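Local coordinates for ABC transporter substrate binding protein (Ribose) (Agrobacterium vitis, PDB 5DKV) that binds alpha-D-tagatopyranose and probably serves as the sugar-capturing solute-binding component of an ABC transporter, at residues A54-Q59 against Y282-A287; I61-P66 against L77-A82; S184-A187 against G191-V194. All coordinates share one frame; numbering follows the deposited sequence.

Contact 1: residues A54-Q59 against Y282-A287; sequences AAIGAQ and YGVISA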
loop_
_atom_site.group_PDB
_atom_site.type_symbol
_atom_site.label_atom_id
_atom_site.label_comp_id
_atom_site.label_asym_id
_atom_site.label_seq_id
_atom_site.Cartn_x
_atom_site.Cartn_y
_atom_site.Cartn_z
ATOM N N ALA A 54 -4.099 -22.486 -1.044
ATOM C CA ALA A 54 -5.037 -23.606 -1.157
ATOM C C ALA A 54 -4.964 -24.224 -2.549
ATOM O O ALA A 54 -5.108 -25.446 -2.708
ATOM C CB ALA A 54 -6.441 -23.152 -0.850
ATOM N N ALA A 55 -4.724 -23.395 -3.547
ATOM C CA ALA A 55 -4.727 -23.849 -4.922
ATOM C C ALA A 55 -3.529 -24.732 -5.263
ATOM O O ALA A 55 -3.664 -25.657 -6.071
ATOM C CB ALA A 55 -4.796 -22.662 -5.849
ATOM N N ILE A 56 -2.370 -24.473 -4.657
ATOM C CA ILE A 56 -1.174 -25.255 -4.982
ATOM C C ILE A 56 -0.670 -26.082 -3.803
ATOM O O ILE A 56 0.410 -26.675 -3.876
ATOM C CB ILE A 56 -0.018 -24.353 -5.566
ATOM C CG1 ILE A 56 0.214 -23.039 -4.808
ATOM C CG2 ILE A 56 -0.326 -24.003 -7.016
ATOM C CD1 ILE A 56 0.683 -23.180 -3.405
ATOM N N GLY A 57 -1.474 -26.175 -2.746
ATOM C CA GLY A 57 -1.241 -27.136 -1.681
ATOM C C GLY A 57 -0.313 -26.711 -0.554
ATOM O O GLY A 57 0.184 -27.567 0.186
ATOM N N ALA A 58 -0.109 -25.398 -0.404
ATOM C CA ALA A 58 0.822 -24.873 0.574
ATOM C C ALA A 58 0.111 -24.411 1.845
ATOM O O ALA A 58 -1.110 -24.291 1.876
ATOM C CB ALA A 58 1.616 -23.721 -0.024
ATOM N N GLN A 59 0.894 -24.221 2.895
ATOM C CA GLN A 59 0.411 -23.596 4.124
ATOM C C GLN A 59 1.066 -22.242 4.270
ATOM O O GLN A 59 2.261 -22.093 3.976
ATOM C CB GLN A 59 0.720 -24.428 5.359
ATOM C CG GLN A 59 0.207 -23.760 6.682
ATOM C CD GLN A 59 0.546 -24.519 7.974
ATOM O OE1 GLN A 59 1.601 -25.151 8.089
ATOM N NE2 GLN A 59 -0.353 -24.432 8.963
ATOM N N TYR A 282 -0.289 -13.627 -6.262
ATOM C CA TYR A 282 0.855 -13.796 -7.152
ATOM C C TYR A 282 2.133 -13.978 -6.363
ATOM O O TYR A 282 3.037 -14.673 -6.799
ATOM C CB TYR A 282 0.966 -12.632 -8.131
ATOM C CG TYR A 282 0.069 -12.852 -9.332
ATOM C CD1 TYR A 282 -1.279 -12.512 -9.299
ATOM C CD2 TYR A 282 0.562 -13.434 -10.486
ATOM C CE1 TYR A 282 -2.098 -12.741 -10.387
ATOM C CE2 TYR A 282 -0.271 -13.689 -11.586
ATOM C CZ TYR A 282 -1.587 -13.327 -11.534
ATOM O OH TYR A 282 -2.390 -13.554 -12.628
ATOM N N GLY A 283 2.206 -13.415 -5.163
ATOM C CA GLY A 283 3.342 -13.724 -4.306
ATOM C C GLY A 283 3.458 -15.204 -3.976
ATOM O O GLY A 283 4.539 -15.773 -4.078
ATOM N N VAL A 284 2.367 -15.833 -3.545
ATOM C CA VAL A 284 2.406 -17.252 -3.209
ATOM C C VAL A 284 2.652 -18.112 -4.440
ATOM O O VAL A 284 3.469 -19.035 -4.386
ATOM C CB VAL A 284 1.119 -17.685 -2.510
ATOM C CG1 VAL A 284 1.021 -19.218 -2.406
ATOM C CG2 VAL A 284 1.068 -17.055 -1.147
ATOM N N ILE A 285 1.948 -17.848 -5.541
ATOM C CA ILE A 285 2.187 -18.644 -6.748
ATOM C C ILE A 285 3.634 -18.522 -7.238
ATOM O O ILE A 285 4.232 -19.498 -7.651
ATOM C CB ILE A 285 1.250 -18.253 -7.891
ATOM C CG1 ILE A 285 -0.220 -18.502 -7.502
ATOM C CG2 ILE A 285 1.589 -19.055 -9.137
ATOM C CD1 ILE A 285 -0.573 -19.970 -7.196
ATOM N N SER A 286 4.194 -17.310 -7.205
ATOM C CA SER A 286 5.573 -17.109 -7.624
ATOM C C SER A 286 6.545 -17.849 -6.701
ATOM O O SER A 286 7.541 -18.411 -7.135
ATOM C CB SER A 286 5.899 -15.609 -7.655
ATOM O OG SER A 286 5.080 -14.921 -8.607
ATOM N N ALA A 287 6.267 -17.847 -5.399
ATOM C CA ALA A 287 7.123 -18.621 -4.496
ATOM C C ALA A 287 7.054 -20.101 -4.834
ATOM O O ALA A 287 8.077 -20.771 -4.878
ATOM C CB ALA A 287 6.741 -18.418 -3.072
#

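Contact 2: residues I61-P66 against L77-A82; sequences IFQGAP and LDAVIA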
loop_
_atom_site.group_PDB
_atom_site.type_symbol
_atom_site.label_atom_id
_atom_site.label_comp_id
_atom_site.label_asym_id
_atom_site.label_seq_id
_atom_site.Cartn_x
_atom_site.Cartn_y
_atom_site.Cartn_z
ATOM N N ILE A 61 2.432 -19.369 6.685
ATOM C CA ILE A 61 2.874 -18.965 8.014
ATOM C C ILE A 61 2.775 -17.444 8.056
ATOM O O ILE A 61 3.552 -16.766 7.394
ATOM C CB ILE A 61 4.324 -19.413 8.307
ATOM C CG1 ILE A 61 4.442 -20.924 8.160
ATOM C CG2 ILE A 61 4.754 -18.946 9.707
ATOM C CD1 ILE A 61 5.852 -21.434 8.220
ATOM N N PHE A 62 1.824 -16.918 8.816
ATOM C CA PHE A 62 1.563 -15.481 8.821
ATOM C C PHE A 62 1.896 -14.879 10.166
ATOM O O PHE A 62 1.432 -15.341 11.203
ATOM C CB PHE A 62 0.098 -15.217 8.454
ATOM C CG PHE A 62 -0.278 -13.768 8.416
ATOM C CD1 PHE A 62 -0.208 -13.042 7.237
ATOM C CD2 PHE A 62 -0.716 -13.124 9.552
ATOM C CE1 PHE A 62 -0.561 -11.715 7.198
ATOM C CE2 PHE A 62 -1.079 -11.799 9.511
ATOM C CZ PHE A 62 -1.010 -11.096 8.336
ATOM N N GLN A 63 2.731 -13.843 10.157
ATOM C CA GLN A 63 3.078 -13.170 11.413
ATOM C C GLN A 63 3.523 -11.762 11.101
ATOM O O GLN A 63 4.286 -11.542 10.168
ATOM C CB GLN A 63 4.168 -13.916 12.180
ATOM C CG GLN A 63 4.243 -13.485 13.608
ATOM C CD GLN A 63 5.296 -14.244 14.397
ATOM O OE1 GLN A 63 5.632 -15.381 14.071
ATOM N NE2 GLN A 63 5.820 -13.611 15.446
ATOM N N GLY A 64 3.018 -10.815 11.871
ATOM C CA GLY A 64 3.372 -9.421 11.689
ATOM C C GLY A 64 3.425 -8.666 12.999
ATOM O O GLY A 64 3.000 -9.170 14.057
ATOM N N ALA A 65 3.960 -7.451 12.929
ATOM C CA ALA A 65 3.945 -6.527 14.058
ATOM C C ALA A 65 2.723 -5.605 13.995
ATOM O O ALA A 65 2.105 -5.462 12.934
ATOM C CB ALA A 65 5.222 -5.705 14.067
ATOM N N PRO A 66 2.361 -4.982 15.132
ATOM C CA PRO A 66 1.174 -4.124 15.198
ATOM C C PRO A 66 1.425 -2.689 14.759
ATOM O O PRO A 66 0.477 -1.905 14.791
ATOM C CB PRO A 66 0.798 -4.170 16.679
ATOM C CG PRO A 66 2.104 -4.352 17.374
ATOM C CD PRO A 66 2.960 -5.193 16.466
ATOM N N LEU A 77 10.412 -11.099 11.856
ATOM C CA LEU A 77 11.145 -11.759 10.785
ATOM C C LEU A 77 12.078 -12.819 11.363
ATOM O O LEU A 77 12.127 -13.943 10.863
ATOM C CB LEU A 77 11.921 -10.752 9.961
ATOM C CG LEU A 77 12.952 -11.309 8.981
ATOM C CD1 LEU A 77 12.341 -12.177 7.906
ATOM C CD2 LEU A 77 13.717 -10.151 8.396
ATOM N N ASP A 78 12.793 -12.483 12.425
ATOM C CA ASP A 78 13.679 -13.481 13.023
ATOM C C ASP A 78 12.900 -14.691 13.544
ATOM O O ASP A 78 13.372 -15.825 13.399
ATOM C CB ASP A 78 14.528 -12.850 14.127
ATOM C CG ASP A 78 15.623 -11.947 13.560
ATOM O OD1 ASP A 78 15.991 -12.142 12.385
ATOM O OD2 ASP A 78 16.100 -11.044 14.266
ATOM N N ALA A 79 11.722 -14.466 14.129
ATOM C CA ALA A 79 10.922 -15.582 14.643
ATOM C C ALA A 79 10.461 -16.458 13.499
ATOM O O ALA A 79 10.389 -17.690 13.620
ATOM C CB ALA A 79 9.718 -15.071 15.442
ATOM N N VAL A 80 10.155 -15.829 12.372
ATOM C CA VAL A 80 9.753 -16.578 11.191
ATOM C C VAL A 80 10.928 -17.375 10.611
ATOM O O VAL A 80 10.761 -18.530 10.260
ATOM C CB VAL A 80 9.143 -15.648 10.121
ATOM C CG1 VAL A 80 9.008 -16.349 8.773
ATOM C CG2 VAL A 80 7.797 -15.181 10.609
ATOM N N ILE A 81 12.106 -16.765 10.513
ATOM C CA ILE A 81 13.289 -17.471 10.022
ATOM C C ILE A 81 13.532 -18.760 10.807
ATOM O O ILE A 81 13.898 -19.793 10.239
ATOM C CB ILE A 81 14.495 -16.535 10.068
ATOM C CG1 ILE A 81 14.325 -15.489 8.971
ATOM C CG2 ILE A 81 15.809 -17.291 9.821
ATOM C CD1 ILE A 81 15.353 -14.377 9.008
ATOM N N ALA A 82 13.266 -18.715 12.105
ATOM C CA ALA A 82 13.577 -19.837 12.975
ATOM C C ALA A 82 12.591 -20.989 12.751
ATOM O O ALA A 82 12.846 -22.114 13.159
ATOM C CB ALA A 82 13.566 -19.393 14.430
#

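Contact 3: residues S184-A187 against G191-V194; sequences SEMA and GITV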
loop_
_atom_site.group_PDB
_atom_site.type_symbol
_atom_site.label_atom_id
_atom_site.label_comp_id
_atom_site.label_asym_id
_atom_site.label_seq_id
_atom_site.Cartn_x
_atom_site.Cartn_y
_atom_site.Cartn_z
ATOM N N SER A 184 4.426 15.454 -9.416
ATOM C CA SER A 184 4.840 15.609 -10.805
ATOM C C SER A 184 3.626 15.856 -11.717
ATOM O O SER A 184 3.681 16.672 -12.653
ATOM C CB SER A 184 5.664 14.399 -11.273
ATOM O OG SER A 184 4.940 13.192 -11.221
ATOM N N GLU A 185 2.523 15.167 -11.456
ATOM C CA GLU A 185 1.299 15.410 -12.221
ATOM C C GLU A 185 0.761 16.813 -11.930
ATOM O O GLU A 185 0.439 17.555 -12.852
ATOM C CB GLU A 185 0.246 14.326 -11.908
ATOM C CG GLU A 185 -1.170 14.568 -12.491
ATOM C CD GLU A 185 -1.256 14.575 -14.022
ATOM O OE1 GLU A 185 -1.957 15.472 -14.578
ATOM O OE2 GLU A 185 -0.669 13.672 -14.668
ATOM N N MET A 186 0.693 17.200 -10.654
ATOM C CA MET A 186 0.128 18.510 -10.326
ATOM C C MET A 186 0.977 19.633 -10.922
ATOM O O MET A 186 0.462 20.718 -11.209
ATOM C CB MET A 186 -0.006 18.707 -8.804
ATOM C CG MET A 186 -1.179 17.974 -8.136
ATOM S SD MET A 186 -2.699 18.267 -9.075
ATOM C CE MET A 186 -3.960 17.844 -7.886
ATOM N N ALA A 187 2.269 19.404 -11.126
ATOM C CA ALA A 187 3.114 20.449 -11.745
ATOM C C ALA A 187 2.622 20.846 -13.135
ATOM O O ALA A 187 2.992 21.910 -13.655
ATOM C CB ALA A 187 4.569 19.985 -11.814
ATOM N N GLY A 191 -3.067 26.213 -12.247
ATOM C CA GLY A 191 -4.018 26.859 -11.353
ATOM C C GLY A 191 -4.054 26.220 -9.974
ATOM O O GLY A 191 -4.694 26.728 -9.060
ATOM N N ILE A 192 -3.353 25.099 -9.821
ATOM C CA ILE A 192 -3.350 24.370 -8.551
ATOM C C ILE A 192 -2.083 24.656 -7.761
ATOM O O ILE A 192 -0.974 24.635 -8.293
ATOM C CB ILE A 192 -3.509 22.848 -8.804
ATOM C CG1 ILE A 192 -4.909 22.576 -9.360
ATOM C CG2 ILE A 192 -3.297 22.035 -7.508
ATOM C CD1 ILE A 192 -5.199 21.106 -9.682
ATOM N N THR A 193 -2.269 24.936 -6.483
ATOM C CA THR A 193 -1.175 25.163 -5.556
ATOM C C THR A 193 -1.040 23.959 -4.643
ATOM O O THR A 193 -2.004 23.575 -3.984
ATOM C CB THR A 193 -1.417 26.421 -4.700
ATOM O OG1 THR A 193 -1.583 27.565 -5.547
ATOM C CG2 THR A 193 -0.251 26.674 -3.737
ATOM N N VAL A 194 0.147 23.364 -4.603
ATOM C CA VAL A 194 0.388 22.251 -3.701
ATOM C C VAL A 194 1.085 22.768 -2.457
ATOM O O VAL A 194 2.250 23.184 -2.498
ATOM C CB VAL A 194 1.233 21.142 -4.367
ATOM C CG1 VAL A 194 1.425 19.969 -3.428
ATOM C CG2 VAL A 194 0.554 20.658 -5.640
HETATM O O HOH W 1 0.833 22.599 -9.218
#

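Contact 1: residues A54-Q59 against Y282-A287
Two helices of the first lobe of this periplasmic sugar-binding fold meet where Ile56, in the last turn of helix 40-56, packs on Val284 and Ile285 of helix 276-291. The contact is purely apolar and small, burying 122 Å² in all. Ile56 reaches across with both branches of its side chain. Its chi1 of 45° places CG1 between the backbone N and the carbonyl carbon, with CG2 beside the N, and the two branches share one partner: Ile285 CD1 lies 4.0 Å from Ile56 CG1 and also 4.0 Å from Ile56 CG2, meeting them as a single methyl at the fork. The far methyl of the longer branch goes to the neighbouring residue, Ile56 CD1 standing 4.1 Å from Val284 CG1. The side chains thus cross at a slant, one isoleucine spanning two consecutive residues of the facing helix. Val284 is buried and also packs on Ala49, Ala52 and Ile30. Directly after Ile56, Gly57, with positive phi (87°), is the first residue to leave helical backbone angles, before Gln59 opens strand 59-62 by pairing with Phe28 and Ile30. On helix 276-291, Tyr282 O is gripped twice, by Ser286 N at 2.9 Å and by Ser286 OG at 2.7 Å, the two donors arriving from opposite faces of the carbonyl plane. A helix that follows a strand of the other lobe yet packs on the first is characteristic of type I periplasmic binding proteins, in which the chain crosses between lobes several times.

Contact 2: residues I61-P66 against L77-A82
This is a light packing contact between the chain just past an edge strand and a helix: Gln63, the first residue beyond strand 59-62, lays its side chain against Ala79 and Val80 near the end of helix 70-81. No hydrogen bond joins the two segments, and 144 Å² of surface is buried between them. Gln63 leaves the backbone with CG anti to the N (chi1 -163°) and runs on extended, which carries its amide across the helix flank, past Val80 toward Ala79. Val80 points back past it in the opposite direction: Val80 CG2 lies 4.2 Å from Gln63 CB and 4.1 Å from Gln63 OE1, touching the chain near its base and again at the carbonyl end. The other arm of the amide meets the preceding residue, Gln63 NE2 resting 4.2 Å from Ala79 CB. The segments belong to a right-handed beta-alpha-beta crossover of the Rossmann-like first lobe: helix 70-81 carries the chain from edge strand 59-62 over strand 29-33 to strand 87-90. The two faces of the edge strand are covered by different helices, 70-81 on one and 40-56 on the other. Val80 accordingly packs on Ala31 of the strand crossed over, while Gln63 also touches Val76 one turn earlier on the helix. Gln63 OE1 receives a weak hydrogen bond from Lys83 NZ, a polar partner just past the helix. Phe62 has its CB turned away from helix 70-81, and its ring stacks with that of His46 on helix 40-56.

Contact 3: residues S184-A187 against G191-V194
Apolar packing carries this contact, with Met186, in the last turn of helix 173-186, meeting Ile192 and Val194 of the following strand. The methionine divides its length between them. Its base goes to the valine, Met186 CB lying 3.8 Å from Val194 CG2, where the side chains cross at about a right angle. A bend at chi2 (-48°) then turns the thioether toward the isoleucine, so that Met186 SD is 3.8 Å and Met186 CE 3.9 Å from Ile192 CD1. Val163 of strand 161-167 touches both Ile192 and Val194, and Ala150 of helix 142-156 touches Met186. The polar link is a water, 2.8 Å from Met186 O and 2.9 Å from Ile192 O; it can donate to each, although other acceptors nearby compete for its protons. Charged groups lie to the side: Glu185 forms a salt bridge with Arg151 through OE2, and its OE1 is hydrogen-bonded to His189 NE2 of the connecting loop. Thr193 pairs with Gly161 and Val163 along the backbone. A helix returning through a short loop to a parallel edge strand is the closing half of a beta-alpha-beta unit, here strand 161-167, helix 173-186 and strand 192-199 of the second lobe.

In the fold
Contacts 1 and 2 share the first lobe, their centres 18 Å apart, and adjoin in sequence where helix 40-56 gives way to strand 59-62. Contact 3 lies in the second lobe, across the chain's centre, its own centre 42 Å from that of contact 1 and 41 Å from that of contact 2. Contacts 2 and 3 involve the two outermost strands, 59-62 and 192-199, so they sit at opposite ends of the strand order. None of the contacting residues lines the tagatopyranose pocket, but the helices of contacts 1 and 3 carry or adjoin pocket residues: Phe41 and Tyr42 lie in the first turn of helix 40-56, Gln274 precedes helix 276-291, and Thr174 and Arg178 lie on helix 173-186.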